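Local coordinates for putative ABC type-2 transporter (Thermotoga maritima MSB8, PDB 3CNI), which is one domain of a probable ABC-2 type membrane transporter, which likely moves substrates across the cell membrane, and binds calcium ions, at residues S42-A47 with P57-I62; V93-I98 with S144-M149; S100-L105 with L127-H132. All coordinates share one frame; numbering follows the deposited sequence.

Contact 1. Residues S42-A47 with P57-I62; sequences SDLKEA and PAIIVI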
loop_
_atom_site.group_PDB
_atom_site.type_symbol
_atom_site.label_atom_id
_atom_site.label_comp_id
_atom_site.label_asym_id
_atom_site.label_seq_id
_atom_site.Cartn_x
_atom_site.Cartn_y
_atom_site.Cartn_z
ATOM N N SER A 42 -23.325 -10.561 -1.478
ATOM C CA SER A 42 -23.502 -9.839 -2.758
ATOM C C SER A 42 -24.364 -8.578 -2.714
ATOM O O SER A 42 -24.593 -7.914 -3.741
ATOM C CB SER A 42 -24.097 -10.798 -3.811
ATOM O OG SER A 42 -25.350 -11.367 -3.440
ATOM N N ASP A 43 -24.880 -8.283 -1.524
ATOM C CA ASP A 43 -25.774 -7.119 -1.283
ATOM C C ASP A 43 -25.102 -5.983 -0.547
ATOM O O ASP A 43 -24.701 -6.110 0.625
ATOM C CB ASP A 43 -26.984 -7.552 -0.475
ATOM C CG ASP A 43 -28.109 -6.543 -0.504
ATOM O OD1 ASP A 43 -27.964 -5.394 -0.974
ATOM O OD2 ASP A 43 -29.172 -6.920 -0.017
ATOM N N LEU A 44 -24.977 -4.884 -1.278
ATOM C CA LEU A 44 -24.265 -3.718 -0.822
ATOM C C LEU A 44 -25.049 -2.952 0.243
ATOM O O LEU A 44 -24.450 -2.283 1.088
ATOM C CB LEU A 44 -23.864 -2.800 -1.989
ATOM C CG LEU A 44 -23.093 -1.533 -1.557
ATOM C CD1 LEU A 44 -21.674 -1.850 -1.117
ATOM C CD2 LEU A 44 -23.123 -0.433 -2.639
ATOM N N LYS A 45 -26.371 -3.071 0.219
ATOM C CA LYS A 45 -27.237 -2.348 1.178
ATOM C C LYS A 45 -27.100 -3.011 2.544
ATOM O O LYS A 45 -27.112 -2.377 3.607
ATOM C CB LYS A 45 -28.708 -2.369 0.739
ATOM C CG LYS A 45 -29.332 -0.991 0.468
ATOM N N GLU A 46 -26.962 -4.320 2.496
ATOM C CA GLU A 46 -26.844 -5.137 3.690
ATOM C C GLU A 46 -25.415 -5.045 4.256
ATOM O O GLU A 46 -25.203 -5.231 5.460
ATOM C CB GLU A 46 -27.221 -6.587 3.355
ATOM C CG GLU A 46 -27.133 -7.621 4.515
ATOM C CD GLU A 46 -28.408 -7.748 5.350
ATOM O OE1 GLU A 46 -29.371 -8.407 4.896
ATOM O OE2 GLU A 46 -28.435 -7.193 6.473
ATOM N N ALA A 47 -24.432 -4.773 3.402
ATOM C CA ALA A 47 -23.047 -4.674 3.880
ATOM C C ALA A 47 -22.929 -3.318 4.564
ATOM O O ALA A 47 -22.284 -3.186 5.598
ATOM C CB ALA A 47 -21.993 -4.840 2.748
ATOM N N PRO A 57 -14.961 0.249 9.606
ATOM C CA PRO A 57 -14.426 1.302 8.738
ATOM C C PRO A 57 -14.610 1.133 7.204
ATOM O O PRO A 57 -14.537 2.115 6.510
ATOM C CB PRO A 57 -12.896 1.306 9.054
ATOM C CG PRO A 57 -12.626 -0.189 9.436
ATOM C CD PRO A 57 -13.929 -0.685 10.074
ATOM N N ALA A 58 -14.811 -0.066 6.662
ATOM C CA ALA A 58 -14.782 -0.207 5.200
ATOM C C ALA A 58 -15.617 -1.333 4.717
ATOM O O ALA A 58 -15.745 -2.350 5.394
ATOM C CB ALA A 58 -13.338 -0.435 4.733
ATOM N N ILE A 59 -16.147 -1.145 3.503
ATOM C CA ILE A 59 -16.666 -2.219 2.637
ATOM C C ILE A 59 -15.735 -2.328 1.448
ATOM O O ILE A 59 -15.435 -1.344 0.847
ATOM C CB ILE A 59 -18.095 -1.909 2.069
ATOM C CG1 ILE A 59 -19.069 -1.541 3.189
ATOM C CG2 ILE A 59 -18.605 -3.078 1.233
ATOM C CD1 ILE A 59 -20.430 -1.078 2.705
ATOM N N ILE A 60 -15.273 -3.539 1.148
ATOM C CA ILE A 60 -14.518 -3.862 -0.075
ATOM C C ILE A 60 -15.449 -4.534 -1.093
ATOM O O ILE A 60 -16.142 -5.459 -0.771
ATOM C CB ILE A 60 -13.292 -4.737 0.276
ATOM C CG1 ILE A 60 -12.294 -3.875 1.117
ATOM C CG2 ILE A 60 -12.622 -5.209 -0.937
ATOM C CD1 ILE A 60 -11.162 -4.669 1.827
ATOM N N VAL A 61 -15.586 -3.946 -2.268
ATOM C CA VAL A 61 -16.473 -4.499 -3.280
ATOM C C VAL A 61 -15.665 -5.096 -4.403
ATOM O O VAL A 61 -14.785 -4.433 -5.005
ATOM C CB VAL A 61 -17.523 -3.457 -3.846
ATOM C CG1 VAL A 61 -18.480 -4.141 -4.879
ATOM C CG2 VAL A 61 -18.294 -2.774 -2.690
ATOM N N ILE A 62 -15.968 -6.376 -4.646
ATOM C CA ILE A 62 -15.465 -7.116 -5.832
ATOM C C ILE A 62 -16.583 -7.083 -6.863
ATOM O O ILE A 62 -17.492 -7.897 -6.800
ATOM C CB ILE A 62 -15.036 -8.596 -5.507
ATOM C CG1 ILE A 62 -14.020 -8.612 -4.358
ATOM C CG2 ILE A 62 -14.352 -9.312 -6.746
ATOM C CD1 ILE A 62 -14.123 -9.857 -3.447
#
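Ile-59 of strand 58-62 packs against the first turn of helix 44-54, touching Leu-44 and Ala-47. Its CB carries two branches that divide the work. With chi1 at -53°, CG1 lies anti to the carbonyl carbon and CG2 anti to the backbone N, which turns both branches to the helix. CG2 of Ile-59 touches two methyls on its helix-facing side: it lies 4.1 Å from CD1 of Leu-44 and the same 4.1 Å from CB of Ala-47. The other branch runs out from CG1 through an extended second torsion to the tip. There, CD1 of Ile-59 ends against the helix backbone, 3.8 Å from C of Ala-47 and 4.1 Å from CB of Ala-47, an approach to the main chain consistent with the short side chain of Ala-47. Leu-44, itself exposed, bridges two strand residues: CD1 of Leu-44 also reaches CG2 of Val-61 at 3.8 Å, the two side chains crossing at about a right angle. The side-chain contacts are all apolar, and no hydrogen bond crosses. Asp-43 is the N-cap of the helix, its OD1 taking the N-H of Lys-45 (N to OD1 3.1 Å) from above the carboxylate plane. On the far face of the strand, Ile-60 meets helices 22-32 and 89-107, so the sheet is covered on both faces. Strands 36-41 and 58-62 are parallel with strand 12-17 between them, and helix 44-54 links them over that strand: a beta-alpha-beta crossover, seen here where its helix packs on the second strand.

Contact 2. Residues V93-I98 with S144-M149; sequences VSTGTI and SPEAIM. With CA (calcium ion), chain B.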
loop_
_atom_site.group_PDB
_atom_site.type_symbol
_atom_site.label_atom_id
_atom_site.label_comp_id
_atom_site.label_asym_id
_atom_site.label_seq_id
_atom_site.Cartn_x
_atom_site.Cartn_y
_atom_site.Cartn_z
ATOM N N VAL A 93 -5.344 4.289 11.659
ATOM C CA VAL A 93 -4.858 2.910 11.806
ATOM C C VAL A 93 -5.603 1.954 10.897
ATOM O O VAL A 93 -4.990 1.084 10.252
ATOM C CB VAL A 93 -4.915 2.445 13.259
ATOM C CG1 VAL A 93 -4.790 0.904 13.374
ATOM C CG2 VAL A 93 -3.813 3.194 14.058
ATOM N N SER A 94 -6.919 2.135 10.802
ATOM C CA SER A 94 -7.731 1.355 9.820
ATOM C C SER A 94 -7.355 1.612 8.397
ATOM O O SER A 94 -7.285 0.694 7.567
ATOM C CB SER A 94 -9.233 1.657 9.924
ATOM O OG SER A 94 -9.779 1.199 11.152
ATOM N N THR A 95 -7.196 2.880 8.073
ATOM C CA THR A 95 -6.806 3.251 6.715
ATOM C C THR A 95 -5.513 2.613 6.267
ATOM O O THR A 95 -5.456 1.964 5.243
ATOM C CB THR A 95 -6.669 4.759 6.577
ATOM O OG1 THR A 95 -7.950 5.342 6.817
ATOM C CG2 THR A 95 -6.351 5.121 5.177
ATOM N N GLY A 96 -4.467 2.813 7.049
ATOM C CA GLY A 96 -3.165 2.210 6.795
ATOM C C GLY A 96 -3.190 0.698 6.803
ATOM O O GLY A 96 -2.566 0.049 5.983
ATOM N N THR A 97 -3.895 0.122 7.753
ATOM C CA THR A 97 -3.969 -1.361 7.867
ATOM C C THR A 97 -4.667 -2.007 6.710
ATOM O O THR A 97 -4.196 -2.977 6.206
ATOM C CB THR A 97 -4.653 -1.833 9.187
ATOM O OG1 THR A 97 -3.974 -1.240 10.268
ATOM C CG2 THR A 97 -4.509 -3.276 9.382
ATOM N N ILE A 98 -5.794 -1.466 6.295
ATOM C CA ILE A 98 -6.576 -2.025 5.156
ATOM C C ILE A 98 -5.809 -1.819 3.840
ATOM O O ILE A 98 -5.787 -2.680 2.948
ATOM C CB ILE A 98 -8.052 -1.478 5.162
ATOM C CG1 ILE A 98 -8.786 -2.152 6.329
ATOM C CG2 ILE A 98 -8.793 -1.685 3.887
ATOM C CD1 ILE A 98 -9.950 -1.342 6.889
ATOM N N SER A 144 -10.373 8.983 -1.682
ATOM C CA SER A 144 -9.780 8.313 -0.519
ATOM C C SER A 144 -9.812 9.176 0.744
ATOM O O SER A 144 -9.980 10.436 0.669
ATOM C CB SER A 144 -8.297 7.980 -0.836
ATOM O OG SER A 144 -7.456 9.125 -0.772
ATOM N N PRO A 145 -9.637 8.538 1.920
ATOM C CA PRO A 145 -9.599 9.321 3.146
ATOM C C PRO A 145 -8.438 10.271 3.222
ATOM O O PRO A 145 -8.560 11.348 3.770
ATOM C CB PRO A 145 -9.492 8.258 4.245
ATOM C CG PRO A 145 -10.062 7.000 3.648
ATOM C CD PRO A 145 -9.685 7.081 2.189
ATOM N N GLU A 146 -7.304 9.853 2.669
ATOM C CA GLU A 146 -6.122 10.729 2.587
ATOM C C GLU A 146 -6.495 12.011 1.868
ATOM O O GLU A 146 -6.164 13.135 2.294
ATOM C CB GLU A 146 -5.020 10.089 1.794
ATOM C CG GLU A 146 -4.346 8.823 2.417
ATOM C CD GLU A 146 -4.978 7.421 2.090
ATOM O OE1 GLU A 146 -6.214 7.206 1.850
ATOM O OE2 GLU A 146 -4.179 6.496 2.170
ATOM N N ALA A 147 -7.131 11.830 0.717
ATOM C CA ALA A 147 -7.521 12.977 -0.162
ATOM C C ALA A 147 -8.469 13.870 0.586
ATOM O O ALA A 147 -8.322 15.062 0.600
ATOM C CB ALA A 147 -8.181 12.503 -1.471
ATOM N N ILE A 148 -9.460 13.279 1.217
ATOM C CA ILE A 148 -10.455 14.087 1.920
ATOM C C ILE A 148 -9.801 14.818 3.078
ATOM O O ILE A 148 -10.071 15.965 3.348
ATOM C CB ILE A 148 -11.667 13.294 2.410
ATOM C CG1 ILE A 148 -12.429 12.815 1.194
ATOM C CG2 ILE A 148 -12.587 14.231 3.207
ATOM C CD1 ILE A 148 -12.927 13.979 0.333
HETATM N N MSE A 149 -8.892 14.129 3.732
HETATM C CA MSE A 149 -8.239 14.722 4.890
HETATM C C MSE A 149 -7.263 15.782 4.446
HETATM O O MSE A 149 -7.129 16.751 5.108
HETATM C CB MSE A 149 -7.526 13.633 5.719
HETATM C CG MSE A 149 -8.488 12.629 6.372
HETATM SE SE MSE A 149 -9.517 13.564 7.804
HETATM C CE MSE A 149 -11.298 12.933 7.229
HETATM CA CA CA B . -4.224 4.122 1.446
HETATM O O HOH W 1 -6.657 4.743 1.512
HETATM O O HOH W 2 -4.342 2.428 -0.190
HETATM O O HOH W 3 -1.962 4.414 0.773
HETATM O O HOH W 4 -2.937 3.992 3.384
#
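Thr-95 and Pro-145 mark the nearest backbone approach of segments 93-98 and 144-149, their CA atoms 7.6 Å apart. Within 93-98, Thr-95 carries the contact. Its OG1 lies 4.2 Å from CG of Pro-145, a packing contact; the hydroxyl is hydrogen-bonded to Glu-91 O one turn earlier. CG2 of Thr-95, swung trans to the main-chain N by a chi1 of -63°, rests against the carboxylate of Glu-146, 3.9 Å from its OE1. Glu-146 bends at chi2 and brings OE2 to the calcium ion at 2.5 Å. OE1 of Glu-146 stays 3.7 Å from the calcium ion and instead accepts a hydrogen bond of 2.5 Å from water 1, itself a calcium ligand, so the two oxygens share the metal directly and through water. Ser-99 OG and three more waters complete six ligands, and Thr-95 O is hydrogen-bonded to that same OG, a second-shell hold on a metal ligand. A glycine in place of Thr-95 would probably open a gap beside the Glu-146 carboxylate, giving it more freedom to turn, and leave Glu-91 O without its hydroxyl mate. Ser-144 N-caps helix 145-152, its OG accepting from Ala-147 N at 3.1 Å. Phe-124 of the second subunit packs on Thr-95 as well. The arrangement is a water-rich calcium site bridging two helices, with one protein ligand from each, beside the subunit interface.

Contact 3. Residues S100-L105 with L127-H132; sequences SLIESL and LEIVQH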
loop_
_atom_site.group_PDB
_atom_site.type_symbol
_atom_site.label_atom_id
_atom_site.label_comp_id
_atom_site.label_asym_id
_atom_site.label_seq_id
_atom_site.Cartn_x
_atom_site.Cartn_y
_atom_site.Cartn_z
ATOM N N SER A 100 -2.594 -1.768 3.499
ATOM C CA SER A 100 -1.604 -2.820 3.643
ATOM C C SER A 100 -2.175 -4.171 3.237
ATOM O O SER A 100 -1.527 -5.000 2.594
ATOM C CB SER A 100 -1.183 -2.838 5.091
ATOM O OG SER A 100 -0.195 -3.763 5.276
ATOM N N LEU A 101 -3.432 -4.384 3.584
ATOM C CA LEU A 101 -4.103 -5.661 3.242
ATOM C C LEU A 101 -4.386 -5.774 1.742
ATOM O O LEU A 101 -4.295 -6.838 1.183
ATOM C CB LEU A 101 -5.401 -5.867 4.066
ATOM C CG LEU A 101 -5.208 -5.879 5.592
ATOM C CD1 LEU A 101 -6.549 -6.028 6.302
ATOM C CD2 LEU A 101 -4.230 -6.950 6.030
ATOM N N ILE A 102 -4.717 -4.673 1.088
ATOM C CA ILE A 102 -4.951 -4.676 -0.342
ATOM C C ILE A 102 -3.625 -5.023 -1.084
ATOM O O ILE A 102 -3.606 -5.716 -2.119
ATOM C CB ILE A 102 -5.511 -3.298 -0.830
ATOM C CG1 ILE A 102 -6.910 -3.035 -0.244
ATOM C CG2 ILE A 102 -5.535 -3.235 -2.327
ATOM C CD1 ILE A 102 -7.666 -4.285 -0.001
ATOM N N GLU A 103 -2.513 -4.523 -0.557
ATOM C CA GLU A 103 -1.179 -4.819 -1.176
ATOM C C GLU A 103 -0.981 -6.284 -1.075
ATOM O O GLU A 103 -0.571 -6.974 -2.011
ATOM C CB GLU A 103 -0.038 -4.087 -0.475
ATOM C CG GLU A 103 -0.032 -2.619 -0.712
ATOM C CD GLU A 103 0.192 -2.262 -2.170
ATOM O OE1 GLU A 103 0.613 -3.140 -2.963
ATOM O OE2 GLU A 103 -0.062 -1.103 -2.531
ATOM N N SER A 104 -1.328 -6.801 0.070
ATOM C CA SER A 104 -1.030 -8.235 0.315
ATOM C C SER A 104 -1.879 -9.153 -0.579
ATOM O O SER A 104 -1.480 -10.230 -0.995
ATOM C CB SER A 104 -1.215 -8.512 1.825
ATOM O OG SER A 104 -1.286 -9.888 2.009
ATOM N N LEU A 105 -3.055 -8.687 -0.923
ATOM C CA LEU A 105 -3.969 -9.419 -1.790
ATOM C C LEU A 105 -3.394 -9.562 -3.205
ATOM O O LEU A 105 -3.581 -10.549 -3.919
ATOM C CB LEU A 105 -5.322 -8.702 -1.843
ATOM C CG LEU A 105 -6.296 -9.232 -2.901
ATOM C CD1 LEU A 105 -6.702 -10.788 -2.684
ATOM C CD2 LEU A 105 -7.486 -8.284 -3.035
ATOM N N LEU A 127 -4.499 -4.557 -9.868
ATOM C CA LEU A 127 -5.764 -4.016 -9.387
ATOM C C LEU A 127 -5.884 -2.529 -9.701
ATOM O O LEU A 127 -4.916 -1.779 -9.584
ATOM C CB LEU A 127 -5.910 -4.249 -7.882
ATOM C CG LEU A 127 -5.895 -5.708 -7.417
ATOM C CD1 LEU A 127 -5.968 -5.789 -5.900
ATOM C CD2 LEU A 127 -7.035 -6.487 -8.056
ATOM N N GLU A 128 -7.081 -2.109 -10.100
ATOM C CA GLU A 128 -7.424 -0.706 -10.122
ATOM C C GLU A 128 -8.367 -0.331 -8.957
ATOM O O GLU A 128 -9.590 -0.504 -9.039
ATOM C CB GLU A 128 -8.091 -0.438 -11.440
ATOM C CG GLU A 128 -8.438 0.954 -11.686
ATOM C CD GLU A 128 -9.041 1.071 -13.077
ATOM O OE1 GLU A 128 -8.369 0.565 -14.047
ATOM O OE2 GLU A 128 -10.183 1.603 -13.183
ATOM N N ILE A 129 -7.745 0.191 -7.895
ATOM C CA ILE A 129 -8.406 0.569 -6.621
ATOM C C ILE A 129 -9.148 1.905 -6.688
ATOM O O ILE A 129 -8.547 2.965 -6.790
ATOM C CB ILE A 129 -7.427 0.668 -5.435
ATOM C CG1 ILE A 129 -6.542 -0.592 -5.274
ATOM C CG2 ILE A 129 -8.197 0.959 -4.134
ATOM C CD1 ILE A 129 -7.266 -1.886 -5.403
ATOM N N VAL A 130 -10.480 1.817 -6.641
ATOM C CA VAL A 130 -11.373 2.985 -6.536
ATOM C C VAL A 130 -11.853 3.149 -5.086
ATOM O O VAL A 130 -12.348 2.200 -4.469
ATOM C CB VAL A 130 -12.594 2.851 -7.469
ATOM C CG1 VAL A 130 -13.506 4.056 -7.338
ATOM C CG2 VAL A 130 -12.136 2.656 -8.941
ATOM N N GLN A 131 -11.716 4.365 -4.545
ATOM C CA GLN A 131 -12.046 4.591 -3.132
ATOM C C GLN A 131 -13.077 5.653 -2.988
ATOM O O GLN A 131 -13.119 6.610 -3.734
ATOM C CB GLN A 131 -10.801 4.950 -2.340
ATOM C CG GLN A 131 -9.626 4.059 -2.572
ATOM C CD GLN A 131 -8.503 4.300 -1.578
ATOM O OE1 GLN A 131 -8.709 4.317 -0.389
ATOM N NE2 GLN A 131 -7.310 4.485 -2.075
ATOM N N HIS A 132 -13.990 5.409 -2.059
ATOM C CA HIS A 132 -15.089 6.356 -1.655
ATOM C C HIS A 132 -15.067 6.533 -0.187
ATOM O O HIS A 132 -14.828 5.564 0.553
ATOM C CB HIS A 132 -16.481 5.839 -2.052
ATOM C CG HIS A 132 -16.533 5.276 -3.430
ATOM N ND1 HIS A 132 -16.589 6.070 -4.545
ATOM C CD2 HIS A 132 -16.430 4.005 -3.881
ATOM C CE1 HIS A 132 -16.559 5.312 -5.626
ATOM N NE2 HIS A 132 -16.474 4.055 -5.249
#
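Ile-102 and Leu-105 of helix 89-107 face Leu-127 and Ile-129 of strand 127-135, and every contact between them is apolar. The closest is at Ile-102: its CG2 meets CD1 of Ile-129 at 3.8 Å and CG1 of the same residue at 4.1 Å, the two side chains meeting at a slant. CG2 of Ile-102 also lies 4.4 Å from CD1 of Leu-127, so one methyl touches two strand residues. One turn on, a chi1 of 170° turns the side chain of Leu-105 away from its own N and carries its CD2 to within 4.1 Å of CD1 of Leu-127; here the side chains are nearly perpendicular. Leu-127 thus receives a methyl from each of the two helix residues. Leu-31 touches both Ile-102 and Leu-105, extending the apolar layer to helix 22-32. Hydrogen bonds do not cross the contact. Backbone groups of Glu-128, Val-130 and His-132 are bonded to strand 76-84, one of the strand's two neighbours. Polar side chains farther along find other partners: Gln-131 OE1 is bonded to Trp-82 NE1, and His-132 uses both ring nitrogens, toward Glu-79 and Asn-142 N. The axes of the helix and strand segments lie 10.9 Å apart at 159°, nearly antiparallel, as expected where helix 89-107 is the crossover between the parallel neighbours 76-84 and 127-135. The helix is two-sided: one side lies on the sheet of this alpha/beta domain, another meets the second subunit, where Ser-100 OG is hydrogen-bonded to Ser-100 OG of that chain.

In the fold
From the N terminus, contact 1 comes first: it closes the short loop made by helix 44-54, which lies on strand 58-62, and is complete before the others begin. Helix 89-107 then opens both remaining loops. Contact 3 closes when the chain returns as strand 127-135, and it is nested inside the longer loop that contact 2 closes at helix 145-152. Contacts 1 and 3 reach the same sheet and meet through Ile-60 and Ile-102. Pro-57 packs on Ser-94 and Ile-98 to join contact 1 to contact 2, while Gln-131 touches Ser-144 and Pro-145 between contacts 3 and 2. Contacts 2 and 3 both touch the second subunit.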